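Local coordinates for RNA-binding protein HI_1333 (Haemophilus influenzae, PDB 1JO0) that is of unconfirmed function but probably binds RNA, as expected of a small protein of the CRS1/YhbY (CRM) domain family, at residues K59-A73 and T77-E89. Numbering follows the deposited sequence.
Sequences KQLIINAIVRETKAA and TIGHILVLYRPSE
Arg86 reaches back from the end of strand 81-85 to the C-terminal end of helix 59-70. Its CB packs 4.2 Å from Ala72 CA. CG lies anti to the backbone N (chi1 -170°), and the extended chain carries CD to 3.2 Å from Thr70 O. The bend at chi3 then turns the guanidinium in. NE and CZ pass alongside Thr70 O (3.9 and 3.8 Å), which lies at the guanidinium edge, near its plane. At the tip, NH1 donates to Thr70 O at 2.8 Å, nearly straight (165°) and on a lone pair. NH2 forms a salt bridge with Glu38, so two helices hold the group. Thr70 OG1 closes an ST turn with Ala72 N. Between the ends the contact is apolar. In the conformer described, Leu82 CD2 lies 3.6 Å from Ile63 CG1. The Ile66 and Leu84 side chains cross at about a right angle, CG2 against CD1. At the far end Lys59 NZ donates to Gly79 O (2.8 Å), within the type II' hairpin turn. Segment 59-70 of helix 56-70 runs almost parallel to strand 81-85 (12°). This CRM-domain helix packs on the mixed sheet beside helix 31-44, and its chain returns as edge strand 73-78, antiparallel to 81-85; strand 46-51 pairs antiparallel on the other side.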
ATOM      1  N   LYS A  59      -7.337  -0.162  12.012  1.00 22.27           N
ATOM      2  CA  LYS A  59      -6.500   0.147  10.881  1.00 20.45           C
ATOM      3  C   LYS A  59      -5.104  -0.442  11.095  1.00 17.74           C
ATOM      4  O   LYS A  59      -4.517  -0.962  10.150  1.00 19.25           O
ATOM      5  CB  LYS A  59      -6.452   1.621  10.651  1.00 24.88           C
ATOM      6  CG  LYS A  59      -5.589   2.011   9.444  1.00 34.61           C
ATOM      7  CD  LYS A  59      -5.941   3.460   9.091  1.00 44.07           C
ATOM      8  CE  LYS A  59      -5.338   4.335  10.170  1.00 48.86           C
ATOM      9  NZ  LYS A  59      -5.063   5.736   9.738  1.00 53.15           N
ATOM     10  N   GLN A  60      -4.609  -0.373  12.334  1.00 17.76           N
ATOM     11  CA  GLN A  60      -3.289  -0.902  12.579  1.00 17.18           C
ATOM     12  C   GLN A  60      -3.238  -2.407  12.356  1.00 16.66           C
ATOM     13  O   GLN A  60      -2.260  -2.927  11.816  1.00 16.93           O
ATOM     14  CB  GLN A  60      -2.809  -0.557  14.011  1.00 17.73           C
ATOM     15  CG  GLN A  60      -1.328  -0.821  14.181  1.00 18.83           C
ATOM     16  CD  GLN A  60      -0.511   0.115  13.302  1.00 18.00           C
ATOM     17  OE1 GLN A  60      -0.610   1.329  13.447  1.00 23.53           O
ATOM     18  NE2 GLN A  60       0.296  -0.446  12.399  1.00 18.80           N
ATOM     19  N   LEU A  61      -4.265  -3.144  12.791  1.00 17.16           N
ATOM     20  CA  LEU A  61      -4.355  -4.585  12.517  1.00 18.33           C
ATOM     21  C   LEU A  61      -4.241  -4.863  11.018  1.00 17.42           C
ATOM     22  O   LEU A  61      -3.493  -5.734  10.607  1.00 19.39           O
ATOM     23  CB  LEU A  61      -5.682  -5.112  13.063  1.00 19.99           C
ATOM     24  CG  LEU A  61      -6.011  -5.325  14.486  1.00 24.78           C
ATOM     25  CD1 LEU A  61      -7.457  -5.783  14.672  1.00 29.39           C
ATOM     26  CD2 LEU A  61      -5.142  -6.408  15.147  1.00 30.21           C
ATOM     27  N   ILE A  62      -5.026  -4.112  10.256  1.00 18.22           N
ATOM     28  CA  ILE A  62      -5.019  -4.251   8.802  1.00 18.09           C
ATOM     29  C   ILE A  62      -3.661  -3.945   8.225  1.00 16.12           C
ATOM     30  O   ILE A  62      -3.180  -4.741   7.402  1.00 17.93           O
ATOM     31  CB  ILE A  62      -6.118  -3.368   8.182  1.00 20.23           C
ATOM     32  CG1 ILE A  62      -7.515  -3.881   8.523  1.00 27.22           C
ATOM     33  CG2 ILE A  62      -5.922  -3.240   6.686  1.00 23.21           C
ATOM     34  CD1 ILE A  62      -8.662  -2.920   8.348  1.00 29.00           C
ATOM     35  N   ILE A  63      -3.029  -2.840   8.578  1.00 17.81           N
ATOM     36  CA  ILE A  63      -1.721  -2.485   8.076  1.00 17.02           C
ATOM     37  C   ILE A  63      -0.743  -3.609   8.363  1.00 17.01           C
ATOM     38  O   ILE A  63       0.052  -4.050   7.510  1.00 17.36           O
ATOM     39  CB  ILE A  63      -1.191  -1.171   8.719  1.00 18.43           C
ATOM     40  CG1 ILE A  63      -1.944   0.052   8.258  1.00 22.50           C
ATOM     41  CG2 ILE A  63       0.319  -1.029   8.504  1.00 23.83           C
ATOM     42  CD1 ILE A  63      -1.725   1.348   8.984  1.00 25.90           C
ATOM     43  N   ASN A  64      -0.738  -4.051   9.612  1.00 15.56           N
ATOM     44  CA  ASN A  64       0.244  -5.054  10.004  1.00 15.90           C
ATOM     45  C   ASN A  64       0.087  -6.331   9.203  1.00 16.94           C
ATOM     46  O   ASN A  64       1.086  -6.954   8.820  1.00 18.61           O
ATOM     47  CB  ASN A  64       0.121  -5.334  11.504  1.00 16.87           C
ATOM     48  CG  ASN A  64       0.600  -4.187  12.366  1.00 18.58           C
ATOM     49  OD1 ASN A  64       1.133  -3.219  11.858  1.00 18.83           O
ATOM     50  ND2 ASN A  64       0.394  -4.305  13.682  1.00 18.66           N
ATOM     51  N   ALA A  65      -1.159  -6.728   8.972  1.00 16.33           N
ATOM     52  CA  ALA A  65      -1.403  -7.957   8.230  1.00 17.66           C
ATOM     53  C   ALA A  65      -0.968  -7.814   6.767  1.00 16.86           C
ATOM     54  O   ALA A  65      -0.401  -8.723   6.169  1.00 19.17           O
ATOM     55  CB  ALA A  65      -2.863  -8.336   8.280  1.00 19.00           C
ATOM     56  N   ILE A  66      -1.293  -6.683   6.157  1.00 16.76           N
ATOM     57  CA  ILE A  66      -0.928  -6.431   4.757  1.00 16.50           C
ATOM     58  C   ILE A  66       0.592  -6.502   4.646  1.00 17.19           C
ATOM     59  O   ILE A  66       1.140  -7.148   3.764  1.00 18.68           O
ATOM     60  CB  ILE A  66      -1.492  -5.112   4.206  1.00 16.79           C
ATOM     61  CG1 ILE A  66      -3.023  -5.105   4.164  1.00 18.06           C
ATOM     62  CG2 ILE A  66      -0.860  -4.769   2.861  1.00 18.92           C
ATOM     63  CD1 ILE A  66      -3.669  -3.799   3.886  1.00 19.40           C
ATOM     64  N   VAL A  67       1.327  -5.792   5.505  1.00 17.35           N
ATOM     65  CA  VAL A  67       2.780  -5.782   5.392  1.00 18.80           C
ATOM     66  C   VAL A  67       3.310  -7.177   5.617  1.00 20.35           C
ATOM     67  O   VAL A  67       4.231  -7.632   4.932  1.00 21.11           O
ATOM     68  CB  VAL A  67       3.352  -4.763   6.395  1.00 20.12           C
ATOM     69  CG1 VAL A  67       4.835  -4.931   6.556  1.00 26.52           C
ATOM     70  CG2 VAL A  67       2.987  -3.337   5.928  1.00 22.82           C
ATOM     71  N   ARG A  68       2.800  -7.932   6.580  1.00 20.14           N
ATOM     72  CA  ARG A  68       3.293  -9.273   6.838  1.00 23.00           C
ATOM     73  C   ARG A  68       3.120 -10.165   5.627  1.00 21.09           C
ATOM     74  O   ARG A  68       4.012 -10.885   5.242  1.00 24.95           O
ATOM     75  CB  ARG A  68       2.523  -9.904   8.004  0.55 24.79           C
ATOM     76  CG  ARG A  68       3.056 -11.278   8.385  0.55 24.26           C
ATOM     77  CD  ARG A  68       2.384 -11.838   9.627  0.55 22.80           C
ATOM     78  NE  ARG A  68       2.754 -13.236   9.853  0.55 22.45           N
ATOM     79  CZ  ARG A  68       2.018 -14.316   9.724  0.55 25.39           C
ATOM     80  NH1 ARG A  68       0.747 -14.291   9.356  0.55 35.97           N
ATOM     81  NH2 ARG A  68       2.566 -15.496   9.985  0.55 32.34           N
ATOM     82  N   GLU A  69       1.937 -10.144   5.032  1.00 19.64           N
ATOM     83  CA  GLU A  69       1.627 -11.055   3.926  1.00 20.80           C
ATOM     84  C   GLU A  69       2.314 -10.681   2.621  1.00 18.83           C
ATOM     85  O   GLU A  69       2.729 -11.596   1.878  1.00 24.89           O
ATOM     86  CB  GLU A  69       0.110 -11.011   3.693  1.00 24.59           C
ATOM     87  CG  GLU A  69      -0.706 -11.512   4.883  1.00 33.61           C
ATOM     88  CD  GLU A  69      -0.753 -13.027   4.821  1.00 43.44           C
ATOM     89  OE1 GLU A  69       0.114 -13.673   4.216  1.00 57.62           O
ATOM     90  OE2 GLU A  69      -1.677 -13.520   5.466  1.00 41.94           O
ATOM     91  N   THR A  70       2.407  -9.391   2.372  1.00 16.97           N
ATOM     92  CA  THR A  70       2.866  -8.928   1.057  1.00 16.38           C
ATOM     93  C   THR A  70       4.332  -8.495   1.024  1.00 16.82           C
ATOM     94  O   THR A  70       4.919  -8.408  -0.056  1.00 18.15           O
ATOM     95  CB  THR A  70       2.064  -7.726   0.552  1.00 17.23           C
ATOM     96  OG1 THR A  70       2.325  -6.557   1.364  1.00 16.56           O
ATOM     97  CG2 THR A  70       0.563  -7.973   0.471  1.00 18.89           C
ATOM     98  N   LYS A  71       4.919  -8.184   2.177  1.00 17.51           N
ATOM     99  CA  LYS A  71       6.271  -7.634   2.267  1.00 18.52           C
ATOM    100  C   LYS A  71       6.421  -6.275   1.610  1.00 18.50           C
ATOM    101  O   LYS A  71       7.543  -5.815   1.347  1.00 21.80           O
ATOM    102  CB  LYS A  71       7.309  -8.615   1.715  1.00 22.50           C
ATOM    103  CG  LYS A  71       7.033 -10.039   2.121  1.00 31.86           C
ATOM    104  CD  LYS A  71       6.807 -10.275   3.585  1.00 37.87           C
ATOM    105  CE  LYS A  71       6.769 -11.793   3.778  1.00 40.73           C
ATOM    106  NZ  LYS A  71       5.514 -12.447   3.287  1.00 51.66           N
ATOM    107  N   ALA A  72       5.289  -5.586   1.370  1.00 17.72           N
ATOM    108  CA  ALA A  72       5.328  -4.219   0.915  1.00 16.95           C
ATOM    109  C   ALA A  72       5.815  -3.285   2.018  1.00 16.88           C
ATOM    110  O   ALA A  72       5.632  -3.578   3.215  1.00 18.92           O
ATOM    111  CB  ALA A  72       3.962  -3.763   0.414  1.00 17.28           C
ATOM    112  N   ALA A  73       6.400  -2.183   1.603  1.00 16.01           N
ATOM    113  CA  ALA A  73       6.733  -1.065   2.442  1.00 16.86           C
ATOM    114  C   ALA A  73       5.545  -0.142   2.650  1.00 16.00           C
ATOM    115  O   ALA A  73       4.832   0.183   1.714  1.00 16.52           O
ATOM    116  CB  ALA A  73       7.886  -0.233   1.872  1.00 20.86           C
ATOM    117  N   THR A  77       0.528   6.545   5.803  1.00 23.75           N
ATOM    118  CA  THR A  77      -0.770   6.303   6.340  1.00 32.87           C
ATOM    119  C   THR A  77      -1.399   7.668   6.658  1.00 33.87           C
ATOM    120  O   THR A  77      -0.803   8.372   7.448  1.00 45.00           O
ATOM    121  CB  THR A  77      -0.680   5.638   7.730  1.00 45.31           C
ATOM    122  OG1 THR A  77       0.115   4.465   7.627  1.00 55.70           O
ATOM    123  CG2 THR A  77      -2.095   5.337   8.203  1.00 43.51           C
ATOM    124  N   ILE A  78      -2.470   8.050   6.026  1.00 36.42           N
ATOM    125  CA  ILE A  78      -3.092   9.328   6.335  1.00 45.64           C
ATOM    126  C   ILE A  78      -4.580   9.094   6.193  1.00 42.09           C
ATOM    127  O   ILE A  78      -5.057   8.711   5.124  1.00 39.94           O
ATOM    128  CB  ILE A  78      -2.648  10.464   5.393  1.00 47.09           C
ATOM    129  CG1 ILE A  78      -2.937  10.097   3.945  1.00 49.91           C
ATOM    130  CG2 ILE A  78      -1.205  10.811   5.679  1.00 57.79           C
ATOM    131  CD1 ILE A  78      -2.350  10.915   2.833  1.00 66.96           C
ATOM    132  N   GLY A  79      -5.238   9.291   7.328  1.00 41.93           N
ATOM    133  CA  GLY A  79      -6.674   9.120   7.297  1.00 36.47           C
ATOM    134  C   GLY A  79      -6.957   7.683   6.915  1.00 32.85           C
ATOM    135  O   GLY A  79      -6.466   6.743   7.517  1.00 35.28           O
ATOM    136  N   HIS A  80      -7.772   7.563   5.867  1.00 30.90           N
ATOM    137  CA  HIS A  80      -8.294   6.279   5.501  1.00 28.06           C
ATOM    138  C   HIS A  80      -7.515   5.655   4.353  1.00 21.68           C
ATOM    139  O   HIS A  80      -7.960   4.625   3.831  1.00 30.38           O
ATOM    140  CB  HIS A  80      -9.792   6.413   5.154  1.00 33.51           C
ATOM    141  CG  HIS A  80     -10.078   7.314   4.002  1.00 46.28           C
ATOM    142  ND1 HIS A  80      -9.538   8.578   3.875  1.00 52.43           N
ATOM    143  CD2 HIS A  80     -10.845   7.146   2.908  1.00 53.25           C
ATOM    144  CE1 HIS A  80      -9.968   9.150   2.758  1.00 54.31           C
ATOM    145  NE2 HIS A  80     -10.768   8.293   2.146  1.00 56.06           N
ATOM    146  N   ILE A  81      -6.364   6.198   3.997  1.00 21.21           N
ATOM    147  CA  ILE A  81      -5.607   5.722   2.852  1.00 20.84           C
ATOM    148  C   ILE A  81      -4.272   5.175   3.346  1.00 19.96           C
ATOM    149  O   ILE A  81      -3.534   5.807   4.122  1.00 23.12           O
ATOM    150  CB  ILE A  81      -5.311   6.843   1.837  1.00 24.34           C
ATOM    151  CG1 ILE A  81      -6.583   7.465   1.267  1.00 29.31           C
ATOM    152  CG2 ILE A  81      -4.366   6.410   0.733  1.00 28.99           C
ATOM    153  CD1 ILE A  81      -7.343   6.515   0.375  1.00 34.67           C
ATOM    154  N   LEU A  82      -3.964   3.998   2.879  1.00 17.37           N
ATOM    155  CA  LEU A  82      -2.665   3.374   3.041  1.00 17.91           C
ATOM    156  C   LEU A  82      -1.912   3.387   1.716  1.00 16.01           C
ATOM    157  O   LEU A  82      -2.409   2.824   0.751  1.00 18.95           O
ATOM    158  CB  LEU A  82      -2.792   1.908   3.426  0.53 19.91           C
ATOM    159  CG  LEU A  82      -3.670   1.517   4.619  0.53 18.29           C
ATOM    160  CD1 LEU A  82      -3.572   0.015   4.827  0.53 18.01           C
ATOM    161  CD2 LEU A  82      -3.279   2.323   5.832  0.53 22.83           C
ATOM    162  N   VAL A  83      -0.725   3.957   1.691  1.00 15.42           N
ATOM    163  CA  VAL A  83       0.101   3.953   0.497  1.00 15.17           C
ATOM    164  C   VAL A  83       1.210   2.919   0.709  1.00 14.75           C
ATOM    165  O   VAL A  83       1.910   2.966   1.744  1.00 16.05           O
ATOM    166  CB  VAL A  83       0.709   5.335   0.246  1.00 16.53           C
ATOM    167  CG1 VAL A  83       1.510   5.286  -1.057  1.00 17.23           C
ATOM    168  CG2 VAL A  83      -0.354   6.455   0.196  1.00 19.13           C
ATOM    169  N   LEU A  84       1.342   1.992  -0.215  1.00 14.56           N
ATOM    170  CA  LEU A  84       2.235   0.845  -0.095  1.00 14.41           C
ATOM    171  C   LEU A  84       3.112   0.721  -1.341  1.00 14.25           C
ATOM    172  O   LEU A  84       2.659   1.120  -2.429  1.00 15.14           O
ATOM    173  CB  LEU A  84       1.460  -0.435   0.090  1.00 17.06           C
ATOM    174  CG  LEU A  84       0.527  -0.540   1.279  1.00 21.02           C
ATOM    175  CD1 LEU A  84      -0.487  -1.647   1.080  1.00 29.94           C
ATOM    176  CD2 LEU A  84       1.349  -0.792   2.512  1.00 28.50           C
ATOM    177  N   TYR A  85       4.278   0.136  -1.199  1.00 14.82           N
ATOM    178  CA  TYR A  85       5.169  -0.065  -2.335  1.00 14.18           C
ATOM    179  C   TYR A  85       5.891  -1.389  -2.254  1.00 13.88           C
ATOM    180  O   TYR A  85       6.431  -1.724  -1.196  1.00 15.98           O
ATOM    181  CB  TYR A  85       6.189   1.066  -2.451  1.00 14.89           C
ATOM    182  CG  TYR A  85       7.254   0.853  -3.495  1.00 14.41           C
ATOM    183  CD1 TYR A  85       7.030   1.157  -4.842  1.00 14.73           C
ATOM    184  CD2 TYR A  85       8.516   0.360  -3.176  1.00 15.54           C
ATOM    185  CE1 TYR A  85       8.030   0.954  -5.787  1.00 15.82           C
ATOM    186  CE2 TYR A  85       9.500   0.169  -4.111  1.00 15.39           C
ATOM    187  CZ  TYR A  85       9.262   0.467  -5.419  1.00 15.75           C
ATOM    188  OH  TYR A  85      10.242   0.288  -6.357  1.00 17.96           O
ATOM    189  N   ARG A  86       5.942  -2.115  -3.374  1.00 14.31           N
ATOM    190  CA  ARG A  86       6.821  -3.276  -3.441  1.00 14.64           C
ATOM    191  C   ARG A  86       7.473  -3.313  -4.835  1.00 14.71           C
ATOM    192  O   ARG A  86       6.713  -3.175  -5.807  1.00 15.44           O
ATOM    193  CB  ARG A  86       6.058  -4.560  -3.216  1.00 15.01           C
ATOM    194  CG  ARG A  86       6.925  -5.789  -3.032  1.00 16.89           C
ATOM    195  CD  ARG A  86       6.092  -7.009  -2.737  1.00 17.08           C
ATOM    196  NE  ARG A  86       5.294  -7.463  -3.856  1.00 18.28           N
ATOM    197  CZ  ARG A  86       4.263  -8.294  -3.784  1.00 17.90           C
ATOM    198  NH1 ARG A  86       3.830  -8.773  -2.616  1.00 18.74           N
ATOM    199  NH2 ARG A  86       3.655  -8.622  -4.923  1.00 21.05           N
ATOM    200  N   PRO A  87       8.774  -3.477  -4.934  1.00 15.33           N
ATOM    201  CA  PRO A  87       9.398  -3.460  -6.258  1.00 15.72           C
ATOM    202  C   PRO A  87       9.054  -4.713  -7.052  1.00 17.81           C
ATOM    203  O   PRO A  87       8.871  -5.781  -6.496  1.00 20.99           O
ATOM    204  CB  PRO A  87      10.892  -3.386  -5.924  1.00 18.11           C
ATOM    205  CG  PRO A  87      11.001  -4.065  -4.592  1.00 17.20           C
ATOM    206  CD  PRO A  87       9.748  -3.677  -3.857  1.00 16.66           C
ATOM    207  N   SER A  88       9.027  -4.517  -8.379  1.00 19.47           N
ATOM    208  CA  SER A  88       8.761  -5.521  -9.392  1.00 19.65           C
ATOM    209  C   SER A  88      10.061  -5.992 -10.012  1.00 17.03           C
ATOM    210  O   SER A  88      11.020  -5.242 -10.082  1.00 18.92           O
ATOM    211  CB  SER A  88       7.875  -4.917 -10.534  1.00 23.34           C
ATOM    212  OG  SER A  88       7.635  -5.819 -11.547  1.00 28.82           O
ATOM    213  N   GLU A  89      10.072  -7.187 -10.536  1.00 20.08           N
ATOM    214  CA  GLU A  89      11.152  -7.695 -11.352  1.00 21.98           C
ATOM    215  C   GLU A  89      11.248  -6.947 -12.661  1.00 23.34           C
ATOM    216  O   GLU A  89      12.340  -6.989 -13.240  1.00 29.79           O
ATOM    217  CB  GLU A  89      11.011  -9.209 -11.646  1.00 25.28           C
ATOM    218  CG  GLU A  89      10.913  -9.973 -10.344  1.00 37.51           C
ATOM    219  CD  GLU A  89      11.061 -11.465 -10.463  1.00 51.65           C
ATOM    220  OE1 GLU A  89      11.498 -12.109  -9.479  1.00 67.12           O
ATOM    221  OE2 GLU A  89      10.722 -11.943 -11.571  1.00 72.41           O
TER